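Local coordinates for glutamyl endopeptidase (PDB 6PYM), which is a secreted serine protease that probably cleaves peptide bonds preferentially on the carbonyl side of glutamate, and also of aspartate, at residues N49-N54 / N91-I96. The protein carries 1 engineered substitution. Residues are numbered along the deposited sequence; the frame is centred on the assembly and turned at random.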
loop_
_atom_site.group_PDB
_atom_site.type_symbol
_atom_site.label_atom_id
_atom_site.label_comp_id
_atom_site.label_asym_id
_atom_site.label_seq_id
_atom_site.Cartn_x
_atom_site.Cartn_y
_atom_site.Cartn_z
ATOM N N ASN A 49 2.496 4.949 -3.904
ATOM C CA ASN A 49 2.958 5.248 -5.254
ATOM C C ASN A 49 3.517 6.666 -5.355
ATOM O O ASN A 49 3.086 7.579 -4.645
ATOM C CB ASN A 49 1.821 5.174 -6.277
ATOM C CG ASN A 49 1.178 3.807 -6.401
ATOM O OD1 ASN A 49 0.005 3.729 -6.760
ATOM N ND2 ASN A 49 1.929 2.735 -6.157
ATOM N N LYS A 50 4.435 6.854 -6.311
ATOM C CA LYS A 50 4.824 8.207 -6.711
ATOM C C LYS A 50 3.618 9.025 -7.131
ATOM O O LYS A 50 3.489 10.195 -6.754
ATOM C CB LYS A 50 5.830 8.171 -7.862
ATOM C CG LYS A 50 7.190 7.639 -7.468
ATOM C CD LYS A 50 8.100 7.518 -8.670
ATOM C CE LYS A 50 9.484 7.064 -8.254
ATOM N NZ LYS A 50 10.356 6.752 -9.414
ATOM N N HIS A 51 2.728 8.442 -7.931
ATOM C CA HIS A 51 1.644 9.260 -8.462
ATOM C C HIS A 51 0.663 9.674 -7.375
ATOM O O HIS A 51 -0.061 10.663 -7.546
ATOM C CB HIS A 51 0.969 8.614 -9.682
ATOM C CG HIS A 51 -0.082 7.595 -9.360
ATOM N ND1 HIS A 51 0.168 6.238 -9.354
ATOM C CD2 HIS A 51 -1.406 7.736 -9.107
ATOM C CE1 HIS A 51 -0.953 5.591 -9.089
ATOM N NE2 HIS A 51 -1.922 6.475 -8.930
ATOM N N VAL A 52 0.632 8.951 -6.255
ATOM C CA VAL A 52 -0.163 9.371 -5.106
ATOM C C VAL A 52 0.497 10.554 -4.406
ATOM O O VAL A 52 -0.120 11.614 -4.238
ATOM C CB VAL A 52 -0.397 8.192 -4.145
ATOM C CG1 VAL A 52 -1.018 8.673 -2.832
ATOM C CG2 VAL A 52 -1.300 7.152 -4.789
ATOM N N VAL A 53 1.761 10.405 -4.004
ATOM C CA VAL A 53 2.422 11.500 -3.295
ATOM C C VAL A 53 2.598 12.728 -4.181
ATOM O O VAL A 53 2.621 13.853 -3.671
ATOM C CB VAL A 53 3.746 11.073 -2.633
ATOM C CG1 VAL A 53 3.505 10.010 -1.575
ATOM C CG2 VAL A 53 4.745 10.600 -3.664
ATOM N N ASN A 54 2.736 12.540 -5.504
ATOM C CA ASN A 54 2.828 13.673 -6.428
ATOM C C ASN A 54 1.605 14.578 -6.336
ATOM O O ASN A 54 1.686 15.767 -6.682
ATOM C CB ASN A 54 2.985 13.194 -7.883
ATOM C CG ASN A 54 4.356 12.568 -8.187
ATOM O OD1 ASN A 54 5.315 12.719 -7.428
ATOM N ND2 ASN A 54 4.442 11.860 -9.318
ATOM N N ASN A 91 12.723 3.434 -12.217
ATOM C CA ASN A 91 11.603 3.814 -13.076
ATOM C C ASN A 91 10.350 2.998 -12.758
ATOM O O ASN A 91 9.778 2.333 -13.620
ATOM C CB ASN A 91 11.991 3.672 -14.542
ATOM C CG ASN A 91 13.039 4.669 -14.953
ATOM O OD1 ASN A 91 12.738 5.842 -15.179
ATOM N ND2 ASN A 91 14.279 4.218 -15.044
ATOM N N SER A 92 9.912 3.090 -11.501
ATOM C CA SER A 92 8.708 2.416 -11.031
ATOM C C SER A 92 7.947 3.340 -10.093
ATOM O O SER A 92 8.517 4.244 -9.480
ATOM C CB SER A 92 9.032 1.100 -10.322
ATOM O OG SER A 92 9.635 0.184 -11.219
ATOM N N ASP A 93 6.646 3.066 -9.958
ATOM C CA ASP A 93 5.701 3.936 -9.254
ATOM C C ASP A 93 5.708 3.649 -7.748
ATOM O O ASP A 93 4.704 3.230 -7.158
ATOM C CB ASP A 93 4.307 3.732 -9.843
ATOM C CG ASP A 93 3.355 4.867 -9.546
ATOM O OD1 ASP A 93 3.741 5.829 -8.860
ATOM O OD2 ASP A 93 2.195 4.765 -10.012
ATOM N N LEU A 94 6.852 3.903 -7.106
ATOM C CA LEU A 94 7.046 3.580 -5.694
ATOM C C LEU A 94 7.653 4.768 -4.969
ATOM O O LEU A 94 8.636 5.353 -5.439
ATOM C CB LEU A 94 7.992 2.390 -5.546
ATOM C CG LEU A 94 8.327 1.975 -4.110
ATOM C CD1 LEU A 94 7.080 1.492 -3.356
ATOM C CD2 LEU A 94 9.423 0.916 -4.116
ATOM N N ALA A 95 7.104 5.096 -3.807
ATOM C CA ALA A 95 7.685 6.111 -2.946
ATOM C C ALA A 95 7.518 5.705 -1.493
ATOM O O ALA A 95 6.536 5.054 -1.116
ATOM C CB ALA A 95 7.020 7.475 -3.157
ATOM N N ILE A 96 8.496 6.091 -0.678
ATOM C CA ILE A 96 8.347 6.080 0.770
ATOM C C ILE A 96 7.778 7.427 1.169
ATOM O O ILE A 96 8.240 8.471 0.688
ATOM C CB ILE A 96 9.703 5.859 1.463
ATOM C CG1 ILE A 96 10.321 4.517 1.060
ATOM C CG2 ILE A 96 9.552 5.988 2.980
ATOM C CD1 ILE A 96 11.787 4.366 1.470
#
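Asp93 grips His51 with both carboxylate oxygens, each through its syn lone pair. His51 ND1 donates to Asp93 OD2 at 2.6 Å, almost in the imidazole plane and at an N-H...O angle of 162°. His51 N donates to Asp93 OD1 at 3.0 Å. Asp93 CG, anti to the backbone N (chi1 -161°), swings the carboxylate to the helix although CB does not point there. The two bonds fix its rotation, twisted 43° from the ring. Asp93 OD1 also sits 2.8 Å from Lys50 N, in helix 50-53. Packing is tight around buried Asn49, whose CB comes within 3.3 Å of Asp93 OD1; its ND2 bonds His184 O and, weakly, Asp93 O. Buried Val53 CG2 meets Ala95 CB at 3.9 Å, setting the helix against barrel strand 95-99. Toward solvent lie exposed His51 and the partly exposed Lys50, whose NZ bonds Ser92 O weakly (3.1 Å), and also Tyr88 O and Gly90 O. His51 and Asp93 are the predicted charge-relay pair of this chymotrypsin-like protease; engineered Ala169, replacing the predicted charge-relay serine, touches Asn49 and His51. The in-plane ND1 bond implies an oriented imidazole, consistent with NE2 being presented to the native serine, as in S1 proteases.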